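Local coordinates for protein alkaline phosphatase (Antarctic bacterium, PDB 2W5V) that probably hydrolyses phosphate monoesters as an alkaline phosphatase, with two zinc ions and a magnesium ion as cofactors, at residues 76-81 against 104-109; 108-113 against 142-147; 222-227 against 266-271; 255-260 against 271-276. The protein carries 1 engineered substitution. All blocks are in the same frame, centred on the assembly; numbering follows the deposited sequence.

Contact 1: residues 76-81 against 104-109; sequences SSREDV and VADDST
Ser77 and Asp106 face each other across two surface loops, their CA atoms 7.0 Å apart and closer than any other such pair between 76-81 and 104-109. Each loop carries a compact turn: Ser76 begins an ST motif, its OG accepting from the backbone N of Arg78 and of Glu79, while Ala105 to Ser108 form a type I beta turn. A carboxylate gripped by a hydroxyl and a guanidinium illustrates how such turns are linked at a surface. With its CG anti to the backbone N (chi1 -167°), Asp106 holds its acid group out to the other loop. Ser77 OG donates to Asp106 OD1 over 2.6 Å, arriving from above the carboxylate plane, 37° out of it. Arg78 and Asp106 approach each other from opposite directions, the arginine chain extended from CG to NE, and the guanidinium stands almost perpendicular to the carboxylate, the planes 84° apart. OD1 serves both the short hydroxyl bond and the salt bridge. Beyond the contact, Asp80 and Val81 make backbone bonds to the second subunit, so the 76-81 loop also belongs to the dimer interface. Arg78 NE lies 3.0 Å from Asp106 OD1, while Arg78 NH2 gives Asp106 OD2 a weak bond of 3.4 Å.

Contact 2: residues 108-113 against 142-147; sequences STAVKS and YAHALN
His144 turns its imidazole toward 108-113 so that the CG and ND1 side of the ring touches the Ala110 methyl, with Ala110 CB 3.8 Å from His144 ND1. CE1 of the same ring presses toward the next residue's carbonyl: Val111 O is 3.0 Å from His144 CE1, a close carbon-oxygen approach. With CG beside the backbone N and anti to the carbonyl carbon (chi1 -56°), the ring can present both nitrogens to partners outside the two segments: ND1 to Gly103 O, earlier in the loop that holds 108-113, and NE2 to Glu116 OE2. Two such acceptors would favour a protonated imidazole. The touching parts, 108 to 111 and 144 to 146, run nearly antiparallel, 165° apart, yet no hydrogen bond passes between them. The 108-113 loop leads into helix 114-120 with Ser113 as its N-cap. Glu116 OE1 accepts from Ser113 N, as in a capping box, while the other oxygen of this carboxylate holds His144. His144 has been seen to bind magnesium in a site with Glu153 and Asp157; in this model that ion is not bound to this chain. At the other end of the contact, the CD2 branch of Leu146 comes nearer than its CB, and Leu146 CD2 lies 3.3 Å from Ser108 CB, a tight carbon pair.

Contact 3: residues 222-227 against 266-271; sequences TMEKGR and NASYLI. With MG (magnesium ion), chain J.
Glu224 reaches from the 222-227 loop to Ser268 at the start of helix 267-291, whose N-cap is Asn266, and the contact shows how a helix beginning can double as a metal site. Among the hydrogen bonds, Ser268 OG donates to the syn lone pair of Glu224 OE2 over 2.8 Å. The glutamate chain is extended beyond CG, which carries the carboxylate this far. Its other oxygen, OE1, accepts from a water that in turn accepts from Asn266 ND2. Metal bonding comes next: a magnesium ion is held by Ser268 OG, Asn266 OD1 and four waters, one of them the bridging water, making six ligands. Glu224 therefore acts in the second shell, one oxygen on Ser268 and the other on the bridging water, two neighbouring ligands of the ion, and its negative charge probably offsets some of the metal's positive charge. The apolar part is small. Thr222 crosses Tyr269 at about a right angle, its CG2 3.4 Å from Tyr269 CE1, while the phenol oxygen goes on to Gln257 OE1. Asn266 does two jobs with a single oxygen: Asn266 OD1 lies 2.5 Å from the magnesium ion and also accepts from Tyr269 N at 3.1 Å, the donor standing 64° out of the amide's carbonyl plane.

Contact 4: residues 255-260 against 271-276; sequences GSQIDW and ISEIND. With ZN (zinc ion), chain G.
The carboxylate of Glu273 lies against Gln257 CB, with OE1 3.6 Å from that carbon, and further along the glutamine chain Gln257 CG rests 3.4 Å above one face of the Trp260 indole, offset toward the rim. Ser256 O covers the same face, and Asp259 OD2 sits in plane at the ring edge. Here strand 249-255 of the central sheet of the alpha/beta fold turns into short helix 258-263, which packs on the long helix 267-291; Asp259, just past the strand's C-terminal end, is one of the metal ligands gathered there, as is usual for active sites of alpha/beta folds. The side chains of Ile258 and Glu273 run alongside one another, pointing opposite ways, with Ile258 CG1 3.9 Å from Glu273 CB. Beyond them, Ile258 CD1 lies 4.0 Å from Ile274 CB, an apolar pair in this buried contact. Glu273 bends at chi2 (-62°) and keeps its acid group beside Gln257, where Arg227 forms a salt bridge to OE1 and Met223 N bonds to OE2. Asp259 holds a zinc ion through both carboxylate oxygens, a site completed by His263, His337, phosphorylated Ser84 and a water. Between the two segments, one further water accepts from Gln257 N at 3.0 Å and donates to Glu273 OE1 at 2.8 Å.

Overall arrangement
The four contacts fall into two pairs. Contacts 1 and 2 share Ser108 and Thr109, their centres 11 Å apart, and also pack together where Val104 CG2 lies 3.6 Å from Ala145 O. Contacts 3 and 4, with centres 7 Å apart, share Ile271 on helix 267-291 and are tied by a salt bridge from Arg227 NH2 to Glu273 OE1 (2.8 Å) and by a probable hydrogen bond between Tyr269 OH and Gln257 OE1. Contacts 2 and 3 lie on opposite sides of the chain's centre, about 32 Å apart between centres. Contact 4 reaches the active site through Asp259, whereas the Tyr269 side chain of contact 3 is about 11 Å from a zinc ion.

Contact 1: residues 76-81 against 104-109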
loop_
_atom_site.group_PDB
_atom_site.type_symbol
_atom_site.label_atom_id
_atom_site.label_comp_id
_atom_site.label_asym_id
_atom_site.label_seq_id
_atom_site.Cartn_x
_atom_site.Cartn_y
_atom_site.Cartn_z
ATOM N N SER B 76 -11.842 -11.893 -7.669
ATOM C CA SER B 76 -13.262 -12.107 -7.950
ATOM C C SER B 76 -13.693 -13.471 -7.423
ATOM O O SER B 76 -12.919 -14.159 -6.752
ATOM C CB SER B 76 -13.525 -12.020 -9.453
ATOM O OG SER B 76 -13.131 -13.225 -10.094
ATOM N N SER B 77 -14.923 -13.876 -7.721
ATOM C CA SER B 77 -15.386 -15.180 -7.251
ATOM C C SER B 77 -14.781 -16.319 -8.072
ATOM O O SER B 77 -14.790 -17.462 -7.639
ATOM C CB SER B 77 -16.916 -15.263 -7.286
ATOM O OG SER B 77 -17.369 -15.186 -8.623
ATOM N N ARG B 78 -14.257 -16.021 -9.258
ATOM C CA ARG B 78 -13.725 -17.085 -10.114
ATOM C C ARG B 78 -12.262 -16.894 -10.529
ATOM O O ARG B 78 -11.641 -17.817 -11.053
ATOM C CB ARG B 78 -14.578 -17.244 -11.368
ATOM C CG ARG B 78 -16.026 -17.585 -11.080
ATOM C CD ARG B 78 -16.806 -17.770 -12.378
ATOM N NE ARG B 78 -18.204 -18.107 -12.101
ATOM C CZ ARG B 78 -19.169 -18.137 -13.015
ATOM N NH1 ARG B 78 -18.898 -17.846 -14.281
ATOM N NH2 ARG B 78 -20.406 -18.454 -12.662
ATOM N N GLU B 79 -11.719 -15.700 -10.305
ATOM C CA GLU B 79 -10.404 -15.366 -10.839
ATOM C C GLU B 79 -9.517 -14.672 -9.803
ATOM O O GLU B 79 -9.969 -13.761 -9.112
ATOM C CB GLU B 79 -10.566 -14.457 -12.062
ATOM C CG GLU B 79 -11.222 -15.129 -13.283
ATOM C CD GLU B 79 -12.700 -14.772 -13.480
ATOM O OE1 GLU B 79 -13.299 -14.091 -12.608
ATOM O OE2 GLU B 79 -13.269 -15.177 -14.525
ATOM N N ASP B 80 -8.254 -15.087 -9.703
ATOM C CA ASP B 80 -7.316 -14.409 -8.806
ATOM C C ASP B 80 -7.127 -12.948 -9.195
ATOM O O ASP B 80 -6.976 -12.086 -8.336
ATOM C CB ASP B 80 -5.947 -15.100 -8.791
ATOM C CG ASP B 80 -5.928 -16.362 -7.936
ATOM O OD1 ASP B 80 -6.771 -16.488 -7.022
ATOM O OD2 ASP B 80 -5.057 -17.226 -8.174
ATOM N N VAL B 81 -7.110 -12.670 -10.495
ATOM C CA VAL B 81 -6.934 -11.300 -10.956
ATOM C C VAL B 81 -8.271 -10.760 -11.421
ATOM O O VAL B 81 -8.837 -11.253 -12.397
ATOM C CB VAL B 81 -5.929 -11.205 -12.129
ATOM C CG1 VAL B 81 -5.854 -9.764 -12.643
ATOM C CG2 VAL B 81 -4.540 -11.683 -11.696
ATOM N N VAL B 104 -24.539 -8.181 -10.893
ATOM C CA VAL B 104 -25.165 -9.495 -10.740
ATOM C C VAL B 104 -24.236 -10.432 -9.957
ATOM O O VAL B 104 -23.008 -10.266 -9.957
ATOM C CB VAL B 104 -25.548 -10.149 -12.094
ATOM C CG1 VAL B 104 -26.557 -9.291 -12.827
ATOM C CG2 VAL B 104 -24.304 -10.388 -12.951
ATOM N N ALA B 105 -24.843 -11.398 -9.279
ATOM C CA ALA B 105 -24.116 -12.368 -8.472
ATOM C C ALA B 105 -23.484 -13.451 -9.334
ATOM O O ALA B 105 -23.665 -13.479 -10.552
ATOM C CB ALA B 105 -25.046 -12.992 -7.426
ATOM N N ASP B 106 -22.748 -14.353 -8.697
ATOM C CA ASP B 106 -22.043 -15.392 -9.426
ATOM C C ASP B 106 -22.957 -16.256 -10.290
ATOM O O ASP B 106 -22.511 -16.797 -11.303
ATOM C CB ASP B 106 -21.242 -16.273 -8.473
ATOM C CG ASP B 106 -20.257 -17.150 -9.201
ATOM O OD1 ASP B 106 -19.233 -16.617 -9.680
ATOM O OD2 ASP B 106 -20.513 -18.368 -9.309
ATOM N N ASP B 107 -24.225 -16.384 -9.891
ATOM C CA ASP B 107 -25.217 -17.141 -10.659
ATOM C C ASP B 107 -25.991 -16.280 -11.663
ATOM O O ASP B 107 -27.015 -16.702 -12.194
ATOM C CB ASP B 107 -26.207 -17.849 -9.723
ATOM C CG ASP B 107 -27.116 -16.877 -8.978
ATOM O OD1 ASP B 107 -27.047 -15.659 -9.246
ATOM O OD2 ASP B 107 -27.903 -17.333 -8.118
ATOM N N SER B 108 -25.512 -15.064 -11.892
ATOM C CA SER B 108 -26.095 -14.176 -12.899
ATOM C C SER B 108 -27.383 -13.442 -12.489
ATOM O O SER B 108 -27.911 -12.649 -13.265
ATOM C CB SER B 108 -26.307 -14.925 -14.218
ATOM O OG SER B 108 -25.078 -15.069 -14.905
ATOM N N THR B 109 -27.882 -13.688 -11.282
ATOM C CA THR B 109 -29.079 -12.989 -10.814
ATOM C C THR B 109 -28.742 -11.594 -10.289
ATOM O O THR B 109 -27.684 -11.387 -9.694
ATOM C CB THR B 109 -29.798 -13.768 -9.700
ATOM O OG1 THR B 109 -28.905 -13.965 -8.600
ATOM C CG2 THR B 109 -30.276 -15.121 -10.214
#

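Contact 2: residues 108-113 against 142-147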
loop_
_atom_site.group_PDB
_atom_site.type_symbol
_atom_site.label_atom_id
_atom_site.label_comp_id
_atom_site.label_asym_id
_atom_site.label_seq_id
_atom_site.Cartn_x
_atom_site.Cartn_y
_atom_site.Cartn_z
ATOM N N SER B 108 -25.512 -15.064 -11.892
ATOM C CA SER B 108 -26.095 -14.176 -12.899
ATOM C C SER B 108 -27.383 -13.442 -12.489
ATOM O O SER B 108 -27.911 -12.649 -13.265
ATOM C CB SER B 108 -26.307 -14.925 -14.218
ATOM O OG SER B 108 -25.078 -15.069 -14.905
ATOM N N THR B 109 -27.882 -13.688 -11.282
ATOM C CA THR B 109 -29.079 -12.989 -10.814
ATOM C C THR B 109 -28.742 -11.594 -10.289
ATOM O O THR B 109 -27.684 -11.387 -9.694
ATOM C CB THR B 109 -29.798 -13.768 -9.700
ATOM O OG1 THR B 109 -28.905 -13.965 -8.600
ATOM C CG2 THR B 109 -30.276 -15.121 -10.214
ATOM N N ALA B 110 -29.639 -10.635 -10.497
ATOM C CA ALA B 110 -29.371 -9.282 -10.024
ATOM C C ALA B 110 -29.306 -9.237 -8.500
ATOM O O ALA B 110 -29.988 -9.993 -7.798
ATOM C CB ALA B 110 -30.408 -8.298 -10.550
ATOM N N VAL B 111 -28.476 -8.338 -7.994
ATOM C CA VAL B 111 -28.368 -8.134 -6.565
ATOM C C VAL B 111 -28.576 -6.643 -6.288
ATOM O O VAL B 111 -28.220 -5.797 -7.112
ATOM C CB VAL B 111 -27.008 -8.666 -6.028
ATOM C CG1 VAL B 111 -25.900 -8.387 -7.016
ATOM C CG2 VAL B 111 -26.677 -8.064 -4.683
ATOM N N LYS B 112 -29.182 -6.330 -5.145
ATOM C CA LYS B 112 -29.477 -4.944 -4.785
ATOM C C LYS B 112 -28.203 -4.133 -4.545
ATOM O O LYS B 112 -27.340 -4.543 -3.776
ATOM C CB LYS B 112 -30.340 -4.911 -3.529
ATOM C CG LYS B 112 -30.882 -3.539 -3.162
ATOM C CD LYS B 112 -31.837 -3.680 -1.988
ATOM C CE LYS B 112 -32.540 -2.377 -1.643
ATOM N NZ LYS B 112 -33.413 -2.563 -0.441
ATOM N N SER B 113 -28.110 -2.972 -5.191
ATOM C CA SER B 113 -26.916 -2.123 -5.108
ATOM C C SER B 113 -27.038 -1.017 -4.063
ATOM O O SER B 113 -28.128 -0.730 -3.561
ATOM C CB SER B 113 -26.642 -1.481 -6.468
ATOM O OG SER B 113 -27.450 -0.327 -6.637
ATOM N N TYR B 142 -25.442 1.403 -11.345
ATOM C CA TYR B 142 -26.834 1.668 -11.726
ATOM C C TYR B 142 -27.495 0.604 -12.602
ATOM O O TYR B 142 -28.706 0.648 -12.798
ATOM C CB TYR B 142 -26.975 3.040 -12.395
ATOM C CG TYR B 142 -26.304 3.143 -13.752
ATOM C CD1 TYR B 142 -26.953 2.717 -14.918
ATOM C CD2 TYR B 142 -25.032 3.673 -13.868
ATOM C CE1 TYR B 142 -26.333 2.820 -16.166
ATOM C CE2 TYR B 142 -24.411 3.781 -15.095
ATOM C CZ TYR B 142 -25.059 3.359 -16.241
ATOM O OH TYR B 142 -24.406 3.478 -17.448
ATOM N N ALA B 143 -26.715 -0.335 -13.128
ATOM C CA ALA B 143 -27.253 -1.348 -14.031
ATOM C C ALA B 143 -27.074 -2.769 -13.514
ATOM O O ALA B 143 -26.312 -3.016 -12.584
ATOM C CB ALA B 143 -26.629 -1.218 -15.413
ATOM N N HIS B 144 -27.786 -3.702 -14.137
ATOM C CA HIS B 144 -27.617 -5.122 -13.853
ATOM C C HIS B 144 -27.552 -5.878 -15.171
ATOM O O HIS B 144 -28.559 -6.018 -15.857
ATOM C CB HIS B 144 -28.787 -5.633 -13.012
ATOM C CG HIS B 144 -28.984 -4.873 -11.739
ATOM N ND1 HIS B 144 -28.240 -5.117 -10.603
ATOM C CD2 HIS B 144 -29.831 -3.864 -11.420
ATOM C CE1 HIS B 144 -28.627 -4.302 -9.641
ATOM N NE2 HIS B 144 -29.590 -3.528 -10.111
ATOM N N ALA B 145 -26.363 -6.347 -15.532
ATOM C CA ALA B 145 -26.157 -6.998 -16.819
ATOM C C ALA B 145 -25.260 -8.215 -16.659
ATOM O O ALA B 145 -24.382 -8.235 -15.813
ATOM C CB ALA B 145 -25.560 -6.021 -17.829
ATOM N N LEU B 146 -25.492 -9.226 -17.487
ATOM C CA LEU B 146 -24.754 -10.478 -17.405
ATOM C C LEU B 146 -23.316 -10.291 -17.828
ATOM O O LEU B 146 -22.437 -11.032 -17.402
ATOM C CB LEU B 146 -25.389 -11.533 -18.316
ATOM C CG LEU B 146 -26.758 -12.020 -17.878
ATOM C CD1 LEU B 146 -27.252 -13.081 -18.844
ATOM C CD2 LEU B 146 -26.651 -12.566 -16.480
ATOM N N ASN B 147 -23.084 -9.319 -18.695
ATOM C CA ASN B 147 -21.749 -9.096 -19.217
ATOM C C ASN B 147 -21.485 -7.625 -19.491
ATOM O O ASN B 147 -22.324 -6.939 -20.074
ATOM C CB ASN B 147 -21.531 -9.922 -20.483
ATOM C CG ASN B 147 -20.078 -9.951 -20.905
ATOM O OD1 ASN B 147 -19.519 -8.933 -21.307
ATOM N ND2 ASN B 147 -19.453 -11.122 -20.806
#

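Contact 3: residues 222-227 against 266-271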
loop_
_atom_site.group_PDB
_atom_site.type_symbol
_atom_site.label_atom_id
_atom_site.label_comp_id
_atom_site.label_asym_id
_atom_site.label_seq_id
_atom_site.Cartn_x
_atom_site.Cartn_y
_atom_site.Cartn_z
ATOM N N THR B 222 -8.447 12.522 -23.101
ATOM C CA THR B 222 -7.414 12.353 -22.080
ATOM C C THR B 222 -7.045 13.726 -21.533
ATOM O O THR B 222 -7.391 14.746 -22.129
ATOM C CB THR B 222 -6.138 11.673 -22.627
ATOM O OG1 THR B 222 -5.547 12.484 -23.657
ATOM C CG2 THR B 222 -6.463 10.286 -23.173
ATOM N N MET B 223 -6.355 13.757 -20.398
ATOM C CA MET B 223 -5.842 15.016 -19.863
ATOM C C MET B 223 -4.888 15.640 -20.880
ATOM O O MET B 223 -4.900 16.852 -21.105
ATOM C CB MET B 223 -5.102 14.784 -18.542
ATOM C CG MET B 223 -5.995 14.424 -17.355
ATOM S SD MET B 223 -7.297 15.650 -17.072
ATOM C CE MET B 223 -6.326 17.094 -16.604
ATOM N N GLU B 224 -4.067 14.798 -21.500
ATOM C CA GLU B 224 -3.061 15.279 -22.444
ATOM C C GLU B 224 -3.713 15.864 -23.697
ATOM O O GLU B 224 -3.074 16.597 -24.453
ATOM C CB GLU B 224 -2.063 14.169 -22.801
ATOM C CG GLU B 224 -1.106 13.804 -21.657
ATOM C CD GLU B 224 -0.122 12.694 -22.014
ATOM O OE1 GLU B 224 -0.444 11.857 -22.876
ATOM O OE2 GLU B 224 0.977 12.655 -21.429
ATOM N N LYS B 225 -4.986 15.543 -23.912
ATOM C CA LYS B 225 -5.726 16.091 -25.041
ATOM C C LYS B 225 -6.671 17.201 -24.599
ATOM O O LYS B 225 -7.557 17.595 -25.346
ATOM C CB LYS B 225 -6.506 14.996 -25.765
ATOM C CG LYS B 225 -5.647 14.053 -26.580
ATOM C CD LYS B 225 -5.198 14.711 -27.871
ATOM C CE LYS B 225 -4.383 13.753 -28.726
ATOM N NZ LYS B 225 -3.899 14.401 -29.981
ATOM N N GLY B 226 -6.488 17.688 -23.376
ATOM C CA GLY B 226 -7.190 18.875 -22.915
ATOM C C GLY B 226 -8.535 18.669 -22.238
ATOM O O GLY B 226 -9.417 19.508 -22.361
ATOM N N ARG B 227 -8.703 17.567 -21.512
ATOM C CA ARG B 227 -9.948 17.363 -20.771
ATOM C C ARG B 227 -10.094 18.414 -19.673
ATOM O O ARG B 227 -11.199 18.782 -19.298
ATOM C CB ARG B 227 -10.018 15.959 -20.166
ATOM C CG ARG B 227 -11.373 15.634 -19.526
ATOM C CD ARG B 227 -11.445 14.210 -18.997
ATOM N NE ARG B 227 -10.586 13.977 -17.832
ATOM C CZ ARG B 227 -9.646 13.039 -17.775
ATOM N NH1 ARG B 227 -9.437 12.244 -18.820
ATOM N NH2 ARG B 227 -8.917 12.891 -16.676
ATOM N N ASN B 266 2.028 3.372 -20.612
ATOM C CA ASN B 266 2.297 4.760 -20.975
ATOM C C ASN B 266 2.397 5.637 -19.723
ATOM O O ASN B 266 1.385 6.096 -19.203
ATOM C CB ASN B 266 1.175 5.276 -21.890
ATOM C CG ASN B 266 1.425 6.690 -22.395
ATOM O OD1 ASN B 266 2.161 7.469 -21.780
ATOM N ND2 ASN B 266 0.805 7.033 -23.518
ATOM N N ALA B 267 3.613 5.877 -19.245
ATOM C CA ALA B 267 3.804 6.593 -17.986
ATOM C C ALA B 267 3.167 7.983 -17.942
ATOM O O ALA B 267 2.483 8.324 -16.971
ATOM C CB ALA B 267 5.297 6.673 -17.615
ATOM N N SER B 268 3.394 8.802 -18.962
ATOM C CA SER B 268 2.876 10.164 -18.885
ATOM C C SER B 268 1.347 10.170 -18.885
ATOM O O SER B 268 0.727 10.996 -18.221
ATOM C CB SER B 268 3.427 11.060 -19.998
ATOM O OG SER B 268 2.930 10.687 -21.266
ATOM N N TYR B 269 0.753 9.248 -19.628
ATOM C CA TYR B 269 -0.701 9.099 -19.659
ATOM C C TYR B 269 -1.189 8.734 -18.257
ATOM O O TYR B 269 -2.062 9.404 -17.689
ATOM C CB TYR B 269 -1.062 8.009 -20.671
ATOM C CG TYR B 269 -2.538 7.779 -20.943
ATOM C CD1 TYR B 269 -3.512 8.683 -20.526
ATOM C CD2 TYR B 269 -2.950 6.659 -21.662
ATOM C CE1 TYR B 269 -4.865 8.458 -20.799
ATOM C CE2 TYR B 269 -4.293 6.430 -21.939
ATOM C CZ TYR B 269 -5.242 7.333 -21.507
ATOM O OH TYR B 269 -6.571 7.094 -21.788
ATOM N N LEU B 270 -0.604 7.677 -17.697
ATOM C CA LEU B 270 -0.959 7.213 -16.360
ATOM C C LEU B 270 -0.808 8.337 -15.342
ATOM O O LEU B 270 -1.722 8.616 -14.560
ATOM C CB LEU B 270 -0.067 6.035 -15.966
ATOM C CG LEU B 270 -0.407 5.266 -14.692
ATOM C CD1 LEU B 270 0.164 3.855 -14.788
ATOM C CD2 LEU B 270 0.117 5.994 -13.446
ATOM N N ILE B 271 0.348 8.991 -15.367
ATOM C CA ILE B 271 0.658 10.031 -14.396
ATOM C C ILE B 271 -0.291 11.230 -14.474
ATOM O O ILE B 271 -0.779 11.717 -13.448
ATOM C CB ILE B 271 2.120 10.495 -14.528
ATOM C CG1 ILE B 271 3.054 9.399 -14.017
ATOM C CG2 ILE B 271 2.344 11.771 -13.740
ATOM C CD1 ILE B 271 4.515 9.662 -14.301
HETATM MG MG MG J . 3.638 9.029 -22.970
HETATM O O HOH W 1 1.693 9.929 -24.129
HETATM O O HOH W 2 5.271 8.323 -21.214
HETATM O O HOH W 3 5.419 10.774 -23.686
HETATM O O HOH W 4 3.990 7.297 -24.790
#

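Contact 4: residues 255-260 against 271-276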
loop_
_atom_site.group_PDB
_atom_site.type_symbol
_atom_site.label_atom_id
_atom_site.label_comp_id
_atom_site.label_asym_id
_atom_site.label_seq_id
_atom_site.Cartn_x
_atom_site.Cartn_y
_atom_site.Cartn_z
ATOM N N GLY B 255 -11.884 8.184 -11.602
ATOM C CA GLY B 255 -10.769 8.508 -12.477
ATOM C C GLY B 255 -10.551 7.297 -13.369
ATOM O O GLY B 255 -9.731 6.425 -13.075
ATOM N N SER B 256 -11.299 7.247 -14.466
ATOM C CA SER B 256 -11.442 6.031 -15.266
ATOM C C SER B 256 -10.197 5.640 -16.061
ATOM O O SER B 256 -9.961 4.449 -16.317
ATOM C CB SER B 256 -12.611 6.199 -16.246
ATOM O OG SER B 256 -13.781 6.669 -15.590
ATOM N N GLN B 257 -9.412 6.630 -16.474
ATOM C CA GLN B 257 -8.398 6.382 -17.498
ATOM C C GLN B 257 -7.007 6.074 -16.964
ATOM O O GLN B 257 -6.078 5.834 -17.742
ATOM C CB GLN B 257 -8.357 7.522 -18.519
ATOM C CG GLN B 257 -9.695 7.734 -19.213
ATOM C CD GLN B 257 -9.606 8.663 -20.399
ATOM O OE1 GLN B 257 -8.561 8.770 -21.044
ATOM N NE2 GLN B 257 -10.705 9.345 -20.698
ATOM N N ILE B 258 -6.860 6.067 -15.642
ATOM C CA ILE B 258 -5.610 5.632 -15.049
ATOM C C ILE B 258 -5.314 4.208 -15.527
ATOM O O ILE B 258 -4.173 3.858 -15.848
ATOM C CB ILE B 258 -5.676 5.676 -13.514
ATOM C CG1 ILE B 258 -5.930 7.116 -13.041
ATOM C CG2 ILE B 258 -4.383 5.127 -12.918
ATOM C CD1 ILE B 258 -6.527 7.220 -11.633
ATOM N N ASP B 259 -6.359 3.396 -15.588
ATOM C CA ASP B 259 -6.264 2.010 -16.044
ATOM C C ASP B 259 -5.721 1.929 -17.479
ATOM O O ASP B 259 -4.892 1.080 -17.801
ATOM C CB ASP B 259 -7.659 1.376 -15.957
ATOM C CG ASP B 259 -7.684 -0.075 -16.416
ATOM O OD1 ASP B 259 -6.917 -0.893 -15.883
ATOM O OD2 ASP B 259 -8.490 -0.401 -17.304
ATOM N N TRP B 260 -6.180 2.832 -18.336
ATOM C CA TRP B 260 -5.795 2.795 -19.743
ATOM C C TRP B 260 -4.320 3.154 -19.945
ATOM O O TRP B 260 -3.644 2.568 -20.788
ATOM C CB TRP B 260 -6.714 3.697 -20.572
ATOM C CG TRP B 260 -8.183 3.407 -20.332
ATOM C CD1 TRP B 260 -8.708 2.366 -19.614
ATOM C CD2 TRP B 260 -9.305 4.147 -20.835
ATOM N NE1 TRP B 260 -10.083 2.424 -19.624
ATOM C CE2 TRP B 260 -10.476 3.506 -20.365
ATOM C CE3 TRP B 260 -9.435 5.292 -21.632
ATOM C CZ2 TRP B 260 -11.759 3.972 -20.666
ATOM C CZ3 TRP B 260 -10.712 5.753 -21.932
ATOM C CH2 TRP B 260 -11.857 5.092 -21.450
ATOM N N ILE B 271 0.348 8.991 -15.367
ATOM C CA ILE B 271 0.658 10.031 -14.396
ATOM C C ILE B 271 -0.291 11.230 -14.474
ATOM O O ILE B 271 -0.779 11.717 -13.448
ATOM C CB ILE B 271 2.120 10.495 -14.528
ATOM C CG1 ILE B 271 3.054 9.399 -14.017
ATOM C CG2 ILE B 271 2.344 11.771 -13.740
ATOM C CD1 ILE B 271 4.515 9.662 -14.301
ATOM N N SER B 272 -0.565 11.706 -15.683
ATOM C CA SER B 272 -1.451 12.856 -15.831
ATOM C C SER B 272 -2.869 12.506 -15.376
ATOM O O SER B 272 -3.573 13.348 -14.808
ATOM C CB SER B 272 -1.447 13.403 -17.269
ATOM O OG SER B 272 -1.803 12.410 -18.212
ATOM N N GLU B 273 -3.287 11.265 -15.611
ATOM C CA GLU B 273 -4.640 10.871 -15.225
ATOM C C GLU B 273 -4.776 10.765 -13.701
ATOM O O GLU B 273 -5.782 11.187 -13.131
ATOM C CB GLU B 273 -5.062 9.566 -15.907
ATOM C CG GLU B 273 -5.152 9.635 -17.447
ATOM C CD GLU B 273 -6.187 10.640 -17.960
ATOM O OE1 GLU B 273 -7.284 10.731 -17.375
ATOM O OE2 GLU B 273 -5.911 11.333 -18.965
ATOM N N ILE B 274 -3.774 10.212 -13.032
ATOM C CA ILE B 274 -3.897 10.077 -11.583
ATOM C C ILE B 274 -3.676 11.418 -10.884
ATOM O O ILE B 274 -4.239 11.663 -9.822
ATOM C CB ILE B 274 -3.013 8.962 -10.986
ATOM C CG1 ILE B 274 -3.437 8.691 -9.536
ATOM C CG2 ILE B 274 -1.551 9.330 -11.067
ATOM C CD1 ILE B 274 -2.792 7.473 -8.916
ATOM N N ASN B 275 -2.869 12.289 -11.484
ATOM C CA ASN B 275 -2.747 13.653 -10.979
ATOM C C ASN B 275 -4.102 14.370 -10.989
ATOM O O ASN B 275 -4.438 15.092 -10.048
ATOM C CB ASN B 275 -1.710 14.451 -11.777
ATOM C CG ASN B 275 -0.281 14.181 -11.315
ATOM O OD1 ASN B 275 -0.055 13.480 -10.327
ATOM N ND2 ASN B 275 0.687 14.744 -12.028
ATOM N N ASP B 276 -4.867 14.171 -12.062
ATOM C CA ASP B 276 -6.218 14.727 -12.171
ATOM C C ASP B 276 -7.135 14.136 -11.093
ATOM O O ASP B 276 -7.908 14.855 -10.452
ATOM C CB ASP B 276 -6.797 14.454 -13.567
ATOM C CG ASP B 276 -8.228 14.936 -13.710
ATOM O OD1 ASP B 276 -8.465 16.152 -13.549
ATOM O OD2 ASP B 276 -9.117 14.095 -13.983
HETATM ZN ZN ZN G . -8.183 -2.658 -17.259
HETATM O O HOH W 5 -9.167 9.500 -15.757
HETATM O O HOH W 6 -9.959 -2.991 -19.097
#